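Local coordinates for protein glutathione S-transferase (Acinetobacter baumannii, PDB 4MP4) that probably conjugates reduced glutathione to electrophilic substrates as a dimeric glutathione transferase, here without bound glutathione, at residues T121-I124 with P128-T131; E142-V147 with Q175-N180; E169-L174 with Q194-P199; F16-A21 with A59-L64; T23-L28 with F35-I40. All blocks are in the same frame, centred on the assembly; numbering follows the deposited sequence.

Contact 1. Residues T121-I124 with P128-T131; sequences TDVI and PKST
Pro128 comes back against Val123 only a few residues after the short helix 122-125, with the two CA atoms 4.5 Å apart. CB of Pro128 leaves away from the helix segment, and the meeting is made by the backbone: Pro128 CA lies 4.3 Å from Val123 CB, so the start of the loop passes beside the valine branch point. Lys129 follows and makes the closer side-chain contact. Its CG sits 3.9 Å from Val123 CG1, and the Lys129 and Val123 side chains cross at about a right angle. Val123 CG1 stands anti to its own carbonyl carbon (chi1 -45°), which sends that methyl outward to the loop; the same methyl lies 4.1 Å from Lys129 N. The lysine touches with the aliphatic root of its chain, while its charged end bends at the last torsion. Lys129 NZ stays 6.0 Å from Asp122 OD1, where at most a weak attraction would be expected. Ser130 and Thr131 lead the chain off the helix. This short helix-to-loop return belongs to the helical C-terminal domain and closes the connection from helix 122-125 toward helix 135-151. Asn180, in the loop that follows helix 165-178, lies against both Val123 and Pro128, and its OD1 accepts from Lys129 N. Thr121 OG1 bonds Leu17 O just before helix 19-30, and Ile124 packs on Leu172, Gln175 and Arg176 of helix 165-178.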
# COMPACT_ATOMS: atom_id res chain seq x y z
N THR A 121 7.78 7.17 -14.84
CA THR A 121 9.13 6.59 -15.01
C THR A 121 9.72 6.76 -16.43
O THR A 121 10.91 6.57 -16.63
CB THR A 121 9.15 5.13 -14.65
OG1 THR A 121 8.16 4.45 -15.43
CG2 THR A 121 8.87 4.95 -13.16
N ASP A 122 8.87 7.12 -17.38
CA ASP A 122 9.28 7.54 -18.72
C ASP A 122 10.39 8.60 -18.66
O ASP A 122 11.31 8.60 -19.48
CB ASP A 122 8.06 8.12 -19.47
CG ASP A 122 6.89 7.16 -19.49
OD1 ASP A 122 6.24 6.96 -18.44
OD2 ASP A 122 6.60 6.61 -20.57
N VAL A 123 10.31 9.51 -17.69
CA VAL A 123 11.32 10.57 -17.57
C VAL A 123 12.69 10.03 -17.14
O VAL A 123 13.73 10.59 -17.53
CB VAL A 123 10.85 11.74 -16.66
CG1 VAL A 123 9.43 12.13 -17.02
CG2 VAL A 123 10.96 11.39 -15.19
N ILE A 124 12.70 8.93 -16.38
CA ILE A 124 13.94 8.27 -15.98
C ILE A 124 14.55 7.45 -17.12
O ILE A 124 15.76 7.45 -17.31
CB ILE A 124 13.71 7.32 -14.76
CG1 ILE A 124 13.20 8.09 -13.55
CG2 ILE A 124 14.98 6.52 -14.43
CD1 ILE A 124 12.69 7.20 -12.44
N PRO A 128 13.04 13.47 -20.67
CA PRO A 128 12.38 14.34 -19.69
C PRO A 128 11.06 14.91 -20.19
O PRO A 128 10.78 14.86 -21.39
CB PRO A 128 13.39 15.46 -19.48
CG PRO A 128 14.68 14.91 -19.94
CD PRO A 128 14.35 13.99 -21.07
N LYS A 129 10.23 15.40 -19.28
CA LYS A 129 9.02 16.12 -19.65
C LYS A 129 9.28 17.62 -19.55
O LYS A 129 9.91 18.09 -18.60
CB LYS A 129 7.85 15.70 -18.77
CG LYS A 129 7.20 14.42 -19.21
CD LYS A 129 5.81 14.27 -18.61
CE LYS A 129 5.21 12.92 -18.95
NZ LYS A 129 5.31 12.55 -20.39
N SER A 130 8.79 18.38 -20.53
CA SER A 130 9.01 19.83 -20.59
C SER A 130 8.22 20.54 -19.51
O SER A 130 8.70 21.48 -18.87
CB SER A 130 8.59 20.38 -21.96
OG SER A 130 9.28 19.74 -23.01
N THR A 131 6.99 20.08 -19.32
CA THR A 131 6.05 20.66 -18.39
C THR A 131 6.61 20.83 -16.98
O THR A 131 7.16 19.89 -16.41
CB THR A 131 4.80 19.79 -18.34
OG1 THR A 131 4.47 19.43 -19.68
CG2 THR A 131 3.64 20.53 -17.70

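Contact 2. Residues E142-V147 with Q175-N180; sequences EKLFFV and QRLIQN
Leu177 CD1 is the one atom on which the whole contact turns. It lies 3.6 Å from Phe145 CE1 and equally 3.6 Å from Phe145 CZ, approaching the ring obliquely, and 4.0 Å from Leu144 CD2. Leu144 and Leu177 reach toward each other tip to tip, while Phe145 comes from the direction opposite to Leu177, so the one methyl touches both the CE1-CZ side of Phe145 and the end of Leu144. With CA atoms of Leu144 and Leu177 10.5 Å apart, the gap between the helices is spanned by side chains alone. Leu144 extends with CG anti to its backbone N (chi1 174°), which carries CD2 to Leu177. In the next shell, Leu144 also packs on Leu170, Met173 and Leu174 of helix 165-178 and on Trp107 of helix 95-110, and Phe145 touches Val184 and Leu188. Glu142 OE2 lies in the plane of the Phe145 ring, at its edge. On the far side of helix 165-178, Gln179 NE2 donates to Gln175 OE1 at 2.8 Å with a nearly straight N-H (163°), linking residues one turn apart. Arg176 NE donates to Arg119 O. The contact is part of the apolar core of the all-helical C-terminal domain of the glutathione transferase fold, where helix 135-151 packs on helix 165-178.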
# COMPACT_ATOMS: atom_id res chain seq x y z
N GLU A 142 8.45 18.66 -2.46
CA GLU A 142 8.96 19.23 -1.21
C GLU A 142 8.74 18.31 -0.02
O GLU A 142 9.59 18.19 0.87
CB GLU A 142 8.33 20.60 -0.94
CG GLU A 142 9.00 21.73 -1.68
CD GLU A 142 10.46 21.91 -1.27
OE1 GLU A 142 10.82 21.53 -0.12
OE2 GLU A 142 11.25 22.43 -2.09
N LYS A 143 7.57 17.67 -0.00
CA LYS A 143 7.24 16.72 1.04
C LYS A 143 8.19 15.52 0.99
O LYS A 143 8.63 15.03 2.01
CB LYS A 143 5.79 16.30 0.89
CG LYS A 143 5.22 15.65 2.11
CD LYS A 143 3.73 15.46 1.92
CE LYS A 143 3.18 14.37 2.84
NZ LYS A 143 2.01 13.72 2.20
N LEU A 144 8.51 15.09 -0.23
CA LEU A 144 9.49 14.04 -0.45
C LEU A 144 10.87 14.47 0.06
O LEU A 144 11.55 13.70 0.74
CB LEU A 144 9.58 13.70 -1.96
CG LEU A 144 10.68 12.72 -2.39
CD1 LEU A 144 10.45 11.33 -1.76
CD2 LEU A 144 10.80 12.60 -3.91
N PHE A 145 11.28 15.68 -0.28
CA PHE A 145 12.58 16.19 0.15
C PHE A 145 12.63 16.29 1.68
O PHE A 145 13.63 15.97 2.31
CB PHE A 145 12.89 17.57 -0.43
CG PHE A 145 12.98 17.61 -1.93
CD1 PHE A 145 13.36 16.49 -2.65
CD2 PHE A 145 12.69 18.79 -2.62
CE1 PHE A 145 13.44 16.54 -4.04
CE2 PHE A 145 12.77 18.85 -4.00
CZ PHE A 145 13.15 17.73 -4.71
N PHE A 146 11.53 16.77 2.26
CA PHE A 146 11.46 16.93 3.71
C PHE A 146 11.70 15.59 4.40
O PHE A 146 12.61 15.46 5.22
CB PHE A 146 10.12 17.52 4.13
CG PHE A 146 9.93 17.59 5.63
CD1 PHE A 146 10.39 18.69 6.35
CD2 PHE A 146 9.30 16.55 6.31
CE1 PHE A 146 10.22 18.74 7.73
CE2 PHE A 146 9.13 16.60 7.69
CZ PHE A 146 9.59 17.69 8.40
N VAL A 147 10.90 14.60 4.03
CA VAL A 147 10.98 13.25 4.60
C VAL A 147 12.33 12.56 4.38
O VAL A 147 12.89 11.97 5.30
CB VAL A 147 9.84 12.36 4.06
CG1 VAL A 147 9.96 10.93 4.61
CG2 VAL A 147 8.48 12.97 4.43
N GLN A 175 14.70 9.93 -8.49
CA GLN A 175 15.18 9.91 -9.86
C GLN A 175 14.15 10.48 -10.82
O GLN A 175 14.52 11.02 -11.87
CB GLN A 175 15.59 8.49 -10.27
CG GLN A 175 17.03 8.10 -9.84
CD GLN A 175 18.12 8.80 -10.66
OE1 GLN A 175 18.11 10.02 -10.82
NE2 GLN A 175 19.06 8.03 -11.18
N ARG A 176 12.88 10.38 -10.46
CA ARG A 176 11.80 10.96 -11.26
C ARG A 176 12.04 12.45 -11.39
O ARG A 176 11.71 13.06 -12.41
CB ARG A 176 10.42 10.71 -10.60
CG ARG A 176 10.11 9.26 -10.38
CD ARG A 176 8.82 9.04 -9.57
NE ARG A 176 7.74 8.79 -10.50
CZ ARG A 176 7.07 7.66 -10.59
NH1 ARG A 176 7.31 6.67 -9.75
NH2 ARG A 176 6.12 7.54 -11.50
N LEU A 177 12.63 13.04 -10.36
CA LEU A 177 12.89 14.46 -10.35
C LEU A 177 14.26 14.77 -10.94
O LEU A 177 14.41 15.67 -11.78
CB LEU A 177 12.82 14.95 -8.91
CG LEU A 177 11.42 15.06 -8.32
CD1 LEU A 177 11.51 15.26 -6.81
CD2 LEU A 177 10.68 16.23 -8.98
N ILE A 178 15.26 14.03 -10.50
CA ILE A 178 16.63 14.26 -10.91
C ILE A 178 16.80 14.11 -12.42
O ILE A 178 17.32 15.00 -13.09
CB ILE A 178 17.58 13.31 -10.17
CG1 ILE A 178 17.55 13.62 -8.66
CG2 ILE A 178 18.98 13.42 -10.73
CD1 ILE A 178 18.03 12.50 -7.78
N GLN A 179 16.32 13.00 -12.96
CA GLN A 179 16.53 12.68 -14.36
C GLN A 179 15.74 13.60 -15.28
O GLN A 179 16.05 13.70 -16.47
CB GLN A 179 16.19 11.22 -14.63
CG GLN A 179 17.07 10.28 -13.86
CD GLN A 179 18.53 10.54 -14.20
OE1 GLN A 179 18.83 10.81 -15.35
NE2 GLN A 179 19.41 10.49 -13.21
N ASN A 180 14.73 14.26 -14.72
CA ASN A 180 13.89 15.16 -15.49
C ASN A 180 14.41 16.60 -15.49
O ASN A 180 13.97 17.43 -16.27
CB ASN A 180 12.44 15.10 -15.03
CG ASN A 180 11.47 15.74 -16.03
OD1 ASN A 180 11.01 15.09 -16.97
ND2 ASN A 180 11.16 17.00 -15.81

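Contact 3. Residues E169-L174 with Q194-P199; sequences ELALML and QQWQRP
Ala171 and Gln195 bring the two backbones within 6.2 Å, CA to CA, an approach allowed by the small alanine on the inner helix. Segment 169-174 keeps regular helical bonds; in 194-199 the helix runs out, with Gln197 N and Arg198 N bonding three residues back, before Arg198 takes the N-cap position of the next helix. At the closest point Ala171 CB presses on Gln195 CB at 3.5 Å. The bend of Gln195 at chi2 (-50°) carries its amide away from the alanine toward Phe158 and Trp163. Beside it, the six-membered part of the Trp196 indole reaches back to the inner helix and meets the Leu172 backbone obliquely. Trp196 CZ3 lies 3.7 Å from Leu172 CA and 3.9 Å from Leu172 CB, the atoms it chiefly touches there, and Trp196 CE3 is 4.2 Å from Ala171 CB. A sulfate ion, probably from the crystallisation liquor, is about 5 Å from the Trp196 side chain. The contact joins two helices of the glutathione transferase C-terminal domain. Further out, Trp196 touches Val201 and Leu205 of helix 199-215. Leu172 packs on Pro19 and Phe22 of helix 19-30, placing helix 165-178 between helices 186-196, 135-151 and the N-terminal domain.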
# COMPACT_ATOMS: atom_id res chain seq x y z
N GLU A 169 13.57 2.04 -3.49
CA GLU A 169 12.27 2.65 -3.78
C GLU A 169 12.35 4.18 -3.69
O GLU A 169 11.75 4.89 -4.50
CB GLU A 169 11.19 2.12 -2.83
CG GLU A 169 10.94 0.62 -2.91
CD GLU A 169 10.12 0.09 -1.72
OE1 GLU A 169 9.97 0.82 -0.73
OE2 GLU A 169 9.63 -1.06 -1.77
N LEU A 170 13.08 4.68 -2.70
CA LEU A 170 13.24 6.12 -2.50
C LEU A 170 14.07 6.71 -3.62
O LEU A 170 13.72 7.74 -4.19
CB LEU A 170 13.88 6.42 -1.14
CG LEU A 170 14.11 7.90 -0.81
CD1 LEU A 170 12.79 8.68 -0.69
CD2 LEU A 170 14.91 8.05 0.47
N ALA A 171 15.19 6.06 -3.95
CA ALA A 171 16.03 6.51 -5.05
C ALA A 171 15.24 6.65 -6.35
O ALA A 171 15.38 7.64 -7.05
CB ALA A 171 17.23 5.60 -5.25
N LEU A 172 14.43 5.64 -6.67
CA LEU A 172 13.66 5.70 -7.91
C LEU A 172 12.74 6.92 -7.88
O LEU A 172 12.63 7.66 -8.86
CB LEU A 172 12.89 4.41 -8.19
CG LEU A 172 12.05 4.47 -9.47
CD1 LEU A 172 11.98 3.10 -10.15
CD2 LEU A 172 10.61 5.08 -9.24
N MET A 173 12.10 7.14 -6.74
CA MET A 173 11.23 8.30 -6.55
C MET A 173 11.99 9.58 -6.78
O MET A 173 11.51 10.46 -7.50
CB MET A 173 10.62 8.30 -5.15
CG MET A 173 9.49 9.29 -4.98
SD MET A 173 8.05 9.04 -6.07
CE MET A 173 7.10 7.81 -5.20
N LEU A 174 13.17 9.69 -6.19
CA LEU A 174 13.99 10.89 -6.37
C LEU A 174 14.46 11.05 -7.82
O LEU A 174 14.56 12.17 -8.33
CB LEU A 174 15.18 10.88 -5.41
CG LEU A 174 14.91 11.13 -3.93
CD1 LEU A 174 16.11 10.74 -3.08
CD2 LEU A 174 14.59 12.59 -3.72
N GLN A 194 24.19 7.01 -5.76
CA GLN A 194 24.83 5.88 -5.14
C GLN A 194 23.86 4.70 -5.09
O GLN A 194 24.24 3.56 -5.38
CB GLN A 194 25.33 6.24 -3.75
CG GLN A 194 25.69 5.02 -2.94
CD GLN A 194 26.34 5.35 -1.61
OE1 GLN A 194 26.63 4.45 -0.82
NE2 GLN A 194 26.59 6.64 -1.37
N GLN A 195 22.61 4.95 -4.73
CA GLN A 195 21.64 3.88 -4.71
C GLN A 195 21.47 3.24 -6.09
O GLN A 195 21.27 2.03 -6.20
CB GLN A 195 20.29 4.35 -4.14
CG GLN A 195 20.38 4.72 -2.65
CD GLN A 195 21.05 3.64 -1.80
OE1 GLN A 195 20.88 2.45 -2.06
NE2 GLN A 195 21.81 4.05 -0.79
N TRP A 196 21.57 4.06 -7.13
CA TRP A 196 21.39 3.61 -8.51
C TRP A 196 22.53 2.70 -8.97
O TRP A 196 22.38 1.93 -9.91
CB TRP A 196 21.26 4.84 -9.44
CG TRP A 196 20.23 4.68 -10.50
CD1 TRP A 196 20.42 4.73 -11.85
CD2 TRP A 196 18.82 4.45 -10.30
NE1 TRP A 196 19.22 4.54 -12.51
CE2 TRP A 196 18.22 4.37 -11.58
CE3 TRP A 196 18.01 4.29 -9.17
CZ2 TRP A 196 16.85 4.15 -11.76
CZ3 TRP A 196 16.63 4.07 -9.35
CH2 TRP A 196 16.08 3.99 -10.63
N GLN A 197 23.68 2.80 -8.29
CA GLN A 197 24.87 2.04 -8.67
C GLN A 197 24.92 0.71 -7.94
O GLN A 197 25.82 -0.09 -8.16
CB GLN A 197 26.15 2.83 -8.38
CG GLN A 197 26.29 4.09 -9.22
CD GLN A 197 26.45 3.79 -10.70
OE1 GLN A 197 27.11 2.81 -11.09
NE2 GLN A 197 25.84 4.63 -11.55
N ARG A 198 23.95 0.48 -7.07
CA ARG A 198 23.76 -0.84 -6.46
C ARG A 198 23.65 -1.85 -7.61
O ARG A 198 22.94 -1.60 -8.58
CB ARG A 198 22.49 -0.81 -5.62
CG ARG A 198 22.20 -2.07 -4.83
CD ARG A 198 22.66 -1.92 -3.39
NE ARG A 198 22.38 -3.13 -2.63
CZ ARG A 198 22.95 -3.43 -1.47
NH1 ARG A 198 23.82 -2.60 -0.92
NH2 ARG A 198 22.63 -4.56 -0.85
N PRO A 199 24.40 -2.97 -7.52
CA PRO A 199 24.43 -3.99 -8.57
C PRO A 199 23.07 -4.55 -8.98
O PRO A 199 22.85 -4.75 -10.18
CB PRO A 199 25.32 -5.10 -7.96
CG PRO A 199 26.23 -4.36 -7.06
CD PRO A 199 25.42 -3.22 -6.48

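Contact 4. Residues F16-A21 with A59-L64; sequences FLSPYA and AKVPVL
Pro62 packs tightly against the first turn of helix 19-30: its CD lies 3.8 Å from Tyr20 CB and its CB 3.8 Å from Ala21 CA. The Ala21 and Pro62 CB atoms are 4.1 Å apart, so the pyrrolidine edge runs along the backbone from Tyr20 to Ala21. The peptide bond before Pro62 is cis, the hallmark cis-proline of the thioredoxin fold. By contrast, the Ser18 end is loose: Ser18 CB only grazes Val61 CG2 at 4.3 Å, and a water fills in, donating to Val61 O at 2.7 Å and hydrogen-bonded to Ser18 OG at 2.8 Å. Ser18 is also the N-cap, its OG accepting from Ala21 N at 3.1 Å with a nearly straight N-H (169°) and weakly from Tyr20 N. In related glutathione transferases the main chain of the residue before the cis-proline pairs with the cysteinyl part of glutathione, consistent with the water-bridged side here belonging to that site. Tyr20 points its ring away from Pro62, with Pro19 CG 3.6 Å above one face, offset toward the rim, and Arg109 making a cation-pi contact. Ala21 touches Thr12 and Pro62 touches Leu10, both of strand 8-13, while Leu64 on strand 63-66 packs against helix 74-84.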
# COMPACT_ATOMS: atom_id res chain seq x y z
N PHE A 16 9.28 -2.33 -19.40
CA PHE A 16 10.06 -2.27 -18.16
C PHE A 16 10.01 -0.91 -17.46
O PHE A 16 10.98 -0.51 -16.83
CB PHE A 16 11.52 -2.64 -18.42
CG PHE A 16 11.73 -4.09 -18.68
CD1 PHE A 16 11.26 -4.68 -19.86
CD2 PHE A 16 12.41 -4.87 -17.75
CE1 PHE A 16 11.45 -6.04 -20.10
CE2 PHE A 16 12.61 -6.23 -18.00
CZ PHE A 16 12.13 -6.81 -19.17
N LEU A 17 8.89 -0.21 -17.58
CA LEU A 17 8.73 1.11 -16.99
C LEU A 17 8.18 1.05 -15.57
O LEU A 17 8.19 2.05 -14.86
CB LEU A 17 7.77 1.96 -17.83
CG LEU A 17 8.15 2.27 -19.28
CD1 LEU A 17 7.15 3.22 -19.87
CD2 LEU A 17 9.57 2.87 -19.37
N SER A 18 7.69 -0.11 -15.16
CA SER A 18 7.04 -0.25 -13.87
C SER A 18 8.01 -0.11 -12.70
O SER A 18 8.99 -0.83 -12.62
CB SER A 18 6.32 -1.59 -13.77
OG SER A 18 5.88 -1.82 -12.44
N PRO A 19 7.71 0.81 -11.77
CA PRO A 19 8.56 0.96 -10.58
C PRO A 19 8.37 -0.20 -9.57
O PRO A 19 9.29 -0.51 -8.81
CB PRO A 19 8.08 2.29 -9.99
CG PRO A 19 6.61 2.34 -10.39
CD PRO A 19 6.57 1.74 -11.77
N TYR A 20 7.20 -0.83 -9.57
CA TYR A 20 6.95 -1.93 -8.63
C TYR A 20 7.53 -3.25 -9.13
O TYR A 20 7.99 -4.05 -8.33
CB TYR A 20 5.46 -2.02 -8.28
CG TYR A 20 4.92 -0.63 -8.05
CD1 TYR A 20 5.36 0.13 -6.97
CD2 TYR A 20 4.04 -0.05 -8.95
CE1 TYR A 20 4.92 1.42 -6.79
CE2 TYR A 20 3.59 1.24 -8.78
CZ TYR A 20 4.03 1.97 -7.69
OH TYR A 20 3.59 3.25 -7.53
N ALA A 21 7.52 -3.47 -10.45
CA ALA A 21 8.20 -4.62 -11.03
C ALA A 21 9.69 -4.47 -10.76
O ALA A 21 10.36 -5.43 -10.37
CB ALA A 21 7.96 -4.72 -12.54
N ALA A 59 -4.82 -7.50 -10.74
CA ALA A 59 -5.11 -6.38 -11.62
C ALA A 59 -3.93 -6.08 -12.56
O ALA A 59 -4.10 -6.05 -13.79
CB ALA A 59 -5.48 -5.14 -10.80
N LYS A 60 -2.74 -5.86 -11.99
CA LYS A 60 -1.62 -5.27 -12.73
C LYS A 60 -0.28 -5.95 -12.48
O LYS A 60 -0.10 -6.63 -11.46
CB LYS A 60 -1.45 -3.80 -12.35
CG LYS A 60 -2.73 -2.99 -12.32
CD LYS A 60 -2.54 -1.64 -12.99
CE LYS A 60 -3.68 -0.69 -12.65
NZ LYS A 60 -5.03 -1.27 -12.93
N VAL A 61 0.68 -5.75 -13.39
CA VAL A 61 2.07 -6.10 -13.12
C VAL A 61 2.55 -5.29 -11.92
O VAL A 61 2.12 -4.16 -11.73
CB VAL A 61 3.02 -5.86 -14.35
CG1 VAL A 61 2.52 -6.58 -15.59
CG2 VAL A 61 3.22 -4.40 -14.63
N PRO A 62 3.45 -5.87 -11.10
CA PRO A 62 4.09 -7.18 -11.25
C PRO A 62 3.26 -8.33 -10.68
O PRO A 62 2.48 -8.15 -9.74
CB PRO A 62 5.35 -7.03 -10.41
CG PRO A 62 4.91 -6.14 -9.29
CD PRO A 62 4.02 -5.12 -9.96
N VAL A 63 3.45 -9.51 -11.26
CA VAL A 63 2.88 -10.72 -10.75
C VAL A 63 4.04 -11.65 -10.51
O VAL A 63 4.95 -11.74 -11.33
CB VAL A 63 1.92 -11.36 -11.75
CG1 VAL A 63 1.41 -12.68 -11.21
CG2 VAL A 63 0.77 -10.43 -12.00
N LEU A 64 4.03 -12.32 -9.36
CA LEU A 64 5.04 -13.32 -9.07
C LEU A 64 4.38 -14.69 -9.03
O LEU A 64 3.46 -14.92 -8.25
CB LEU A 64 5.71 -13.06 -7.73
CG LEU A 64 6.80 -14.07 -7.39
CD1 LEU A 64 8.03 -13.86 -8.29
CD2 LEU A 64 7.19 -14.02 -5.92
O HOH W 1 3.12 -1.68 -12.13

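Contact 5. Residues T23-L28 with F35-I40; sequences TVFVGL and FEIAAI
In the beta-alpha-beta unit made of strand 8-13, helix 19-30 and strand 36-40, Leu28 of the helix sets a methyl squarely over the ring of Phe35, the residue just before the returning strand. Leu28 CD1 is 3.6 Å from the Phe35 ring centroid and only 3° off the ring normal, a CH-pi contact over the middle of the face. Leu28 CB comes closer still, 3.4 Å from Phe35 CE1, so the leucine covers the face with CB near CE1 and CD1 over the centre. Phe35 gets there by placing CG between its backbone N and carbonyl carbon (chi1 67°), which turns the ring toward the helix, under Leu28. Its far end meets a second aromatic: Phe25 CD2 lies near the plane of the Phe35 ring, at its edge, 3.7 Å from Phe35 CZ. The Phe25 and Phe35 planes stand at 85° with centroids 5.9 Å apart, an oblique pair. The unit is the first half of the thioredoxin-like domain; strand 36-40 lies parallel to strand 8-13 at one side of the sheet, and these side chains pack between helix 19-30 and the sheet. On the strand itself Ile37 contributes CD1, 4.1 Å from Phe25 CD2, and also packs on Leu10 of strand 8-13. Phe25 also meets Trp204 and Leu207 of helix 199-215. His29 meets the rings of both Phe25 and Phe35, and Leu28 reaches Leu81 of helix 74-84.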
# COMPACT_ATOMS: atom_id res chain seq x y z
N THR A 23 11.04 -3.00 -8.29
CA THR A 23 11.24 -3.24 -6.86
C THR A 23 11.29 -4.73 -6.46
O THR A 23 12.12 -5.13 -5.63
CB THR A 23 10.14 -2.52 -6.09
OG1 THR A 23 10.23 -1.11 -6.36
CG2 THR A 23 10.27 -2.76 -4.60
N VAL A 24 10.43 -5.53 -7.07
CA VAL A 24 10.45 -6.98 -6.84
C VAL A 24 11.67 -7.67 -7.47
O VAL A 24 12.26 -8.57 -6.86
CB VAL A 24 9.15 -7.64 -7.34
CG1 VAL A 24 9.22 -9.16 -7.16
CG2 VAL A 24 7.95 -7.06 -6.60
N PHE A 25 12.03 -7.26 -8.68
CA PHE A 25 13.23 -7.75 -9.34
C PHE A 25 14.44 -7.52 -8.45
O PHE A 25 15.28 -8.43 -8.27
CB PHE A 25 13.43 -7.03 -10.67
CG PHE A 25 14.74 -7.32 -11.37
CD1 PHE A 25 15.88 -6.57 -11.09
CD2 PHE A 25 14.82 -8.30 -12.34
CE1 PHE A 25 17.08 -6.83 -11.74
CE2 PHE A 25 16.02 -8.56 -12.99
CZ PHE A 25 17.15 -7.81 -12.70
N VAL A 26 14.51 -6.31 -7.88
CA VAL A 26 15.62 -5.95 -6.99
C VAL A 26 15.62 -6.86 -5.76
O VAL A 26 16.65 -7.41 -5.37
CB VAL A 26 15.64 -4.45 -6.59
CG1 VAL A 26 16.66 -4.19 -5.48
CG2 VAL A 26 15.91 -3.56 -7.82
N GLY A 27 14.43 -7.03 -5.17
CA GLY A 27 14.27 -7.91 -4.02
C GLY A 27 14.72 -9.34 -4.26
O GLY A 27 15.40 -9.92 -3.42
N LEU A 28 14.33 -9.91 -5.39
CA LEU A 28 14.74 -11.27 -5.73
C LEU A 28 16.26 -11.38 -5.85
O LEU A 28 16.85 -12.27 -5.26
CB LEU A 28 14.05 -11.73 -7.02
CG LEU A 28 12.53 -11.93 -6.94
CD1 LEU A 28 11.89 -11.84 -8.34
CD2 LEU A 28 12.23 -13.28 -6.30
N PHE A 35 15.11 -17.02 -10.51
CA PHE A 35 13.77 -16.82 -11.04
C PHE A 35 13.85 -16.48 -12.51
O PHE A 35 14.90 -16.07 -12.99
CB PHE A 35 13.05 -15.68 -10.30
CG PHE A 35 13.66 -14.32 -10.54
CD1 PHE A 35 14.75 -13.89 -9.81
CD2 PHE A 35 13.13 -13.46 -11.49
CE1 PHE A 35 15.30 -12.63 -10.03
CE2 PHE A 35 13.67 -12.21 -11.71
CZ PHE A 35 14.76 -11.79 -10.97
N GLU A 36 12.73 -16.64 -13.21
CA GLU A 36 12.64 -16.33 -14.63
C GLU A 36 11.77 -15.10 -14.79
O GLU A 36 10.84 -14.87 -14.00
CB GLU A 36 12.01 -17.50 -15.41
CG GLU A 36 12.68 -18.86 -15.20
CD GLU A 36 11.80 -20.05 -15.59
OE1 GLU A 36 10.56 -19.90 -15.65
OE2 GLU A 36 12.34 -21.15 -15.82
N ILE A 37 12.06 -14.32 -15.82
CA ILE A 37 11.33 -13.09 -16.09
C ILE A 37 10.52 -13.20 -17.39
O ILE A 37 10.97 -13.81 -18.36
CB ILE A 37 12.30 -11.88 -16.16
CG1 ILE A 37 11.54 -10.56 -16.10
CG2 ILE A 37 13.15 -11.94 -17.41
CD1 ILE A 37 12.07 -9.62 -15.04
N ALA A 38 9.34 -12.60 -17.42
CA ALA A 38 8.56 -12.52 -18.65
C ALA A 38 7.83 -11.18 -18.74
O ALA A 38 7.69 -10.47 -17.75
CB ALA A 38 7.57 -13.68 -18.74
N ALA A 39 7.35 -10.84 -19.94
CA ALA A 39 6.70 -9.55 -20.15
C ALA A 39 5.27 -9.65 -20.68
O ALA A 39 4.96 -10.53 -21.48
CB ALA A 39 7.54 -8.69 -21.08
N ILE A 40 4.44 -8.71 -20.23
CA ILE A 40 3.07 -8.52 -20.71
C ILE A 40 2.82 -7.08 -21.22
O ILE A 40 3.27 -6.11 -20.61
CB ILE A 40 2.09 -8.78 -19.59
CG1 ILE A 40 2.32 -10.18 -19.04
CG2 ILE A 40 0.68 -8.62 -20.10
CD1 ILE A 40 1.78 -10.36 -17.65

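Overall arrangement
From the N terminus, contact 4 opens first and joins the start of helix 19-30 to the cis-proline turn before strand 63-66. Contact 5 opens and closes within that span, fixing the later turns of the same helix to strand 36-40; the two centres are 8 Å apart. Both belong to the thioredoxin-like domain. Contact 1 then closes the short turn from helix 122-125 into the loop before helix 135-151. Contacts 2 and 3 cross along the chain and share helix 165-178, which meets helix 135-151 in one and helix 186-196 in the other. Contacts 1 and 3 both touch contact 4, and contact 3 also touches contact 5, which joins the two domains.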